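Local coordinates for sperm-specific class P protein 19 (Caenorhabditis elegans, PDB 1ROW), which is a sperm-specific relative of the major sperm proteins that probably serves a structural, protein-binding role in nematode sperm, at residues 33-38 / 43-48; 80-85 / 89-94. One frame throughout, in Å; residues are numbered along the deposited sequence.

Contact 1 (33-38 / 43-48)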
loop_
_atom_site.group_PDB
_atom_site.type_symbol
_atom_site.label_atom_id
_atom_site.label_comp_id
_atom_site.label_asym_id
_atom_site.label_seq_id
_atom_site.Cartn_x
_atom_site.Cartn_y
_atom_site.Cartn_z
ATOM N N PHE A 33 6.066 3.519 5.222
ATOM C CA PHE A 33 5.150 3.795 4.121
ATOM C C PHE A 33 3.760 4.201 4.609
ATOM O O PHE A 33 3.375 3.893 5.739
ATOM C CB PHE A 33 5.032 2.561 3.213
ATOM C CG PHE A 33 4.319 1.397 3.849
ATOM C CD1 PHE A 33 2.927 1.366 3.922
ATOM C CD2 PHE A 33 5.036 0.334 4.382
ATOM C CE1 PHE A 33 2.261 0.292 4.514
ATOM C CE2 PHE A 33 4.378 -0.749 4.979
ATOM C CZ PHE A 33 2.989 -0.768 5.044
ATOM N N LYS A 34 3.031 4.903 3.745
ATOM C CA LYS A 34 1.665 5.348 4.010
ATOM C C LYS A 34 0.879 5.139 2.719
ATOM O O LYS A 34 1.320 5.544 1.644
ATOM C CB LYS A 34 1.618 6.830 4.384
ATOM C CG LYS A 34 0.194 7.313 4.623
ATOM C CD LYS A 34 0.116 8.814 4.885
ATOM C CE LYS A 34 -1.286 9.196 5.344
ATOM N NZ LYS A 34 -2.351 8.703 4.415
ATOM N N ILE A 35 -0.294 4.534 2.822
ATOM C CA ILE A 35 -1.073 4.256 1.627
ATOM C C ILE A 35 -2.359 5.055 1.497
ATOM O O ILE A 35 -3.126 5.172 2.441
ATOM C CB ILE A 35 -1.419 2.756 1.553
ATOM C CG1 ILE A 35 -0.137 1.935 1.695
ATOM C CG2 ILE A 35 -2.118 2.447 0.241
ATOM C CD1 ILE A 35 -0.329 0.439 1.578
ATOM N N LYS A 36 -2.576 5.602 0.308
ATOM C CA LYS A 36 -3.780 6.366 0.017
ATOM C C LYS A 36 -4.448 5.770 -1.220
ATOM O O LYS A 36 -3.784 5.466 -2.208
ATOM C CB LYS A 36 -3.445 7.839 -0.227
ATOM C CG LYS A 36 -3.476 8.702 1.031
ATOM C CD LYS A 36 -3.681 10.175 0.676
ATOM C CE LYS A 36 -3.966 11.020 1.916
ATOM N NZ LYS A 36 -4.309 12.435 1.571
ATOM N N SER A 37 -5.762 5.592 -1.146
ATOM C CA SER A 37 -6.545 5.032 -2.240
ATOM C C SER A 37 -7.328 6.126 -2.958
ATOM O O SER A 37 -7.835 7.048 -2.323
ATOM C CB SER A 37 -7.528 3.984 -1.698
ATOM O OG SER A 37 -8.488 3.621 -2.680
ATOM N N SER A 38 -7.429 6.021 -4.279
ATOM C CA SER A 38 -8.174 7.006 -5.055
ATOM C C SER A 38 -9.669 6.771 -4.863
ATOM O O SER A 38 -10.483 7.572 -5.299
ATOM C CB SER A 38 -7.844 6.879 -6.545
ATOM O OG SER A 38 -8.328 5.646 -7.067
ATOM N N TYR A 43 -13.377 0.527 -1.361
ATOM C CA TYR A 43 -12.118 -0.094 -0.952
ATOM C C TYR A 43 -11.712 0.180 0.495
ATOM O O TYR A 43 -11.903 1.284 1.028
ATOM C CB TYR A 43 -10.969 0.379 -1.844
ATOM C CG TYR A 43 -10.980 -0.160 -3.252
ATOM C CD1 TYR A 43 -10.509 -1.443 -3.536
ATOM C CD2 TYR A 43 -11.426 0.629 -4.312
ATOM C CE1 TYR A 43 -10.476 -1.923 -4.850
ATOM C CE2 TYR A 43 -11.399 0.157 -5.621
ATOM C CZ TYR A 43 -10.921 -1.117 -5.881
ATOM O OH TYR A 43 -10.880 -1.564 -7.178
ATOM N N ARG A 44 -11.127 -0.840 1.110
ATOM C CA ARG A 44 -10.613 -0.761 2.467
ATOM C C ARG A 44 -9.205 -1.344 2.382
ATOM O O ARG A 44 -9.007 -2.438 1.837
ATOM C CB ARG A 44 -11.484 -1.579 3.425
ATOM C CG ARG A 44 -12.858 -0.960 3.682
ATOM C CD ARG A 44 -12.737 0.366 4.423
ATOM N NE ARG A 44 -14.044 0.956 4.721
ATOM C CZ ARG A 44 -14.816 1.566 3.827
ATOM N NH1 ARG A 44 -15.992 2.065 4.192
ATOM N NH2 ARG A 44 -14.410 1.697 2.571
ATOM N N ILE A 45 -8.228 -0.611 2.903
ATOM C CA ILE A 45 -6.845 -1.063 2.850
ATOM C C ILE A 45 -6.286 -1.359 4.236
ATOM O O ILE A 45 -6.454 -0.574 5.177
ATOM C CB ILE A 45 -5.950 -0.013 2.145
ATOM C CG1 ILE A 45 -4.534 -0.558 1.992
ATOM C CG2 ILE A 45 -5.938 1.288 2.926
ATOM C CD1 ILE A 45 -4.456 -1.736 1.050
ATOM N N ALA A 46 -5.621 -2.504 4.355
ATOM C CA ALA A 46 -5.035 -2.925 5.619
ATOM C C ALA A 46 -3.632 -3.488 5.420
ATOM O O ALA A 46 -3.457 -4.522 4.775
ATOM C CB ALA A 46 -5.927 -3.975 6.272
ATOM N N PRO A 47 -2.611 -2.820 5.979
ATOM C CA PRO A 47 -2.690 -1.584 6.773
ATOM C C PRO A 47 -2.455 -0.326 5.928
ATOM O O PRO A 47 -2.035 -0.409 4.775
ATOM C CB PRO A 47 -1.587 -1.782 7.797
ATOM C CG PRO A 47 -0.510 -2.425 6.950
ATOM C CD PRO A 47 -1.292 -3.460 6.145
ATOM N N VAL A 48 -2.728 0.839 6.507
ATOM C CA VAL A 48 -2.527 2.099 5.802
ATOM C C VAL A 48 -1.121 2.624 6.100
ATOM O O VAL A 48 -0.520 3.316 5.277
ATOM C CB VAL A 48 -3.589 3.157 6.222
ATOM C CG1 VAL A 48 -3.596 3.318 7.720
ATOM C CG2 VAL A 48 -3.293 4.493 5.556
#

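Contact 2 (80-85 / 89-94)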
loop_
_atom_site.group_PDB
_atom_site.type_symbol
_atom_site.label_atom_id
_atom_site.label_comp_id
_atom_site.label_asym_id
_atom_site.label_seq_id
_atom_site.Cartn_x
_atom_site.Cartn_y
_atom_site.Cartn_z
ATOM N N SER A 80 12.692 6.755 4.064
ATOM C CA SER A 80 13.621 6.094 4.954
ATOM C C SER A 80 13.002 6.096 6.346
ATOM O O SER A 80 12.486 7.116 6.800
ATOM C CB SER A 80 14.943 6.857 4.970
ATOM O OG SER A 80 15.773 6.394 6.017
ATOM N N ALA A 81 13.043 4.952 7.020
ATOM C CA ALA A 81 12.491 4.855 8.364
ATOM C C ALA A 81 13.434 5.548 9.338
ATOM O O ALA A 81 14.629 5.250 9.381
ATOM C CB ALA A 81 12.313 3.404 8.751
ATOM N N PRO A 82 12.906 6.487 10.137
ATOM C CA PRO A 82 13.749 7.201 11.097
ATOM C C PRO A 82 14.268 6.417 12.311
ATOM O O PRO A 82 13.613 5.512 12.832
ATOM C CB PRO A 82 12.879 8.393 11.494
ATOM C CG PRO A 82 11.499 7.849 11.375
ATOM C CD PRO A 82 11.569 7.100 10.062
ATOM N N ALA A 83 15.469 6.803 12.731
ATOM C CA ALA A 83 16.199 6.250 13.870
ATOM C C ALA A 83 15.661 4.967 14.490
ATOM O O ALA A 83 16.035 3.864 14.088
ATOM C CB ALA A 83 16.337 7.331 14.954
ATOM N N ASP A 84 14.778 5.110 15.468
ATOM C CA ASP A 84 14.216 3.949 16.151
ATOM C C ASP A 84 12.693 3.934 16.192
ATOM O O ASP A 84 12.113 3.513 17.190
ATOM C CB ASP A 84 14.735 3.895 17.588
ATOM C CG ASP A 84 16.111 3.284 17.693
ATOM O OD1 ASP A 84 16.906 3.767 18.520
ATOM O OD2 ASP A 84 16.401 2.308 16.966
ATOM N N ALA A 85 12.046 4.372 15.119
ATOM C CA ALA A 85 10.586 4.397 15.075
ATOM C C ALA A 85 9.993 3.015 15.337
ATOM O O ALA A 85 10.471 2.017 14.792
ATOM C CB ALA A 85 10.117 4.914 13.719
ATOM N N GLN A 89 2.938 5.355 11.621
ATOM C CA GLN A 89 2.069 6.518 11.562
ATOM C C GLN A 89 2.620 7.646 12.414
ATOM O O GLN A 89 2.643 8.801 11.994
ATOM C CB GLN A 89 0.651 6.162 12.009
ATOM C CG GLN A 89 -0.366 7.244 11.660
ATOM C CD GLN A 89 -1.799 6.782 11.826
ATOM O OE1 GLN A 89 -2.738 7.511 11.505
ATOM N NE2 GLN A 89 -1.977 5.568 12.331
ATOM N N ALA A 90 3.070 7.306 13.614
ATOM C CA ALA A 90 3.633 8.298 14.513
ATOM C C ALA A 90 4.860 8.927 13.866
ATOM O O ALA A 90 5.019 10.148 13.875
ATOM C CB ALA A 90 4.016 7.648 15.829
ATOM N N ALA A 91 5.720 8.087 13.293
ATOM C CA ALA A 91 6.944 8.557 12.659
ATOM C C ALA A 91 6.700 9.300 11.346
ATOM O O ALA A 91 7.415 10.252 11.026
ATOM C CB ALA A 91 7.889 7.384 12.425
ATOM N N PHE A 92 5.696 8.866 10.588
ATOM C CA PHE A 92 5.376 9.500 9.313
ATOM C C PHE A 92 4.979 10.957 9.536
ATOM O O PHE A 92 4.939 11.766 8.607
ATOM C CB PHE A 92 4.235 8.749 8.631
ATOM C CG PHE A 92 4.407 8.614 7.149
ATOM C CD1 PHE A 92 4.096 9.667 6.296
ATOM C CD2 PHE A 92 4.910 7.435 6.605
ATOM C CE1 PHE A 92 4.283 9.549 4.919
ATOM C CE2 PHE A 92 5.102 7.305 5.233
ATOM C CZ PHE A 92 4.789 8.364 4.387
ATOM N N VAL A 93 4.695 11.281 10.789
ATOM C CA VAL A 93 4.297 12.623 11.171
ATOM C C VAL A 93 5.410 13.659 10.993
ATOM O O VAL A 93 5.136 14.858 10.867
ATOM C CB VAL A 93 3.831 12.631 12.641
ATOM C CG1 VAL A 93 3.518 14.039 13.088
ATOM C CG2 VAL A 93 2.611 11.739 12.799
ATOM N N ALA A 94 6.660 13.207 10.981
ATOM C CA ALA A 94 7.785 14.129 10.845
ATOM C C ALA A 94 8.603 13.933 9.578
ATOM O O ALA A 94 9.548 14.679 9.324
ATOM C CB ALA A 94 8.699 14.018 12.063
#

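Contact 1 (33-38 / 43-48)
Val48 and Ile35 carry the pairing of two antiparallel strands, 31-37 and 43-52, which form a beta hairpin in the immunoglobulin-like fold of the major sperm protein family. Ile35 N gives its hydrogen to Val48 O at 2.7 Å, moderately bent (151° at the hydrogen) and in the carbonyl plane. The same oxygen also receives the CA-H of Lys34, with Lys34 CA 3.2 Å from Val48 O. A methyl of Val48 reaches back across the gap: chi1 of 54° sets CG2 anti to the backbone N, and this branch presses on the Ile35 carbonyl, Val48 CG2 to Ile35 O being a tight 3.2 Å.

Ile35 uses its two branches differently. CG2 packs alongside Ile45, with Ile35 CG2 to Ile45 CG1 at 4.2 Å, whereas the extended CG1-CD1 arm (chi2 -177°) brings Ile35 CD1 to 3.7 Å from Pro47 O. Both isoleucines also rest on Val60 of strand 56-64, and Ile35 touches Leu74 of strand 70-80, so Ile35 is buried in the sheet packing, while Ile45 keeps some exposure to solvent. The edge of the Phe33 ring meets the proline near the ring plane, Phe33 CZ lying 4.3 Å from Pro47 CG.

The peptide before Pro47 is cis, at the point where strand 43-52 is interrupted. The strands lie 4.9 Å apart between Ile35 CA and Val48 CA but spread to 7.7 Å between Ser37 CA and Tyr43 CA, where Ser37 OG turns to Asn39 O instead. Across these segments the single hydrogen bond is supplemented by apolar contacts and by methyl and CA-H approaches to carbonyl oxygens, and Pro47 O is buried against a methyl group without a polar partner, which probably carries some energetic cost.

Contact 2 (80-85 / 89-94)
Ala91 sets its methyl against both Pro82 and Ala85, closing the loop that leads from strand 70-80 into the short helix 88-92 at the surface of the immunoglobulin-like domain. The touching is done by three carbons. The methyls of Ala85 and Ala91 meet almost tip to tip, CB to CB at 3.6 Å, and from the proline ring it is the outer carbon that arrives, Pro82 CG being 3.8 Å from Ala91 CB. No hydrogen bond joins the two segments, and the contact is purely apolar and small, 90 Å² in all.

Backbone turns hold these groups in place. On the loop side Ala85 N bonds to Pro82 O at 3.0 Å, a hydrogen-bonded beta turn that folds residues 82 to 85 back on themselves and brings the proline ring and the alanine methyl onto the same partner. On the other side Ala94 N bonds to Ala91 O at 3.1 Å.

Further out, both segments are tied to the sheet. Ser80 OG is hydrogen-bonded to Glu29 OE1 and the backbone of Ala81 to Lys30, while Ala85 rests on Phe51. The CB of Phe92 points away from the loop, and its side chain packs on Val32, Lys34, Phe49 and Pro97, so the helix turns Ala91 to the loop and a large ring to the strands. Within the small apolar cluster the loop's own two groups also touch: Pro82 CG lies 4.0 Å from Ala85 CB, which makes a nearly equilateral triangle with Ala91 CB.

Contact 1 lies near the middle of the domain, its centre about 5 Å from that of the chain, whereas contact 2 is a surface contact about 17 Å out. The former joins neighbouring strands of the sheet and mixes a backbone hydrogen bond with branched aliphatic packing; the latter closes a connection between a strand and a helix using small apolar groups alone. They share no element, yet they meet through Phe92, whose ring borders strand 31-37: Phe92 CE2 is 3.4 Å from Phe33 C and 3.5 Å from Lys34 N. Helix 88-92 thus bridges the loop of contact 2 and the hairpin of contact 1.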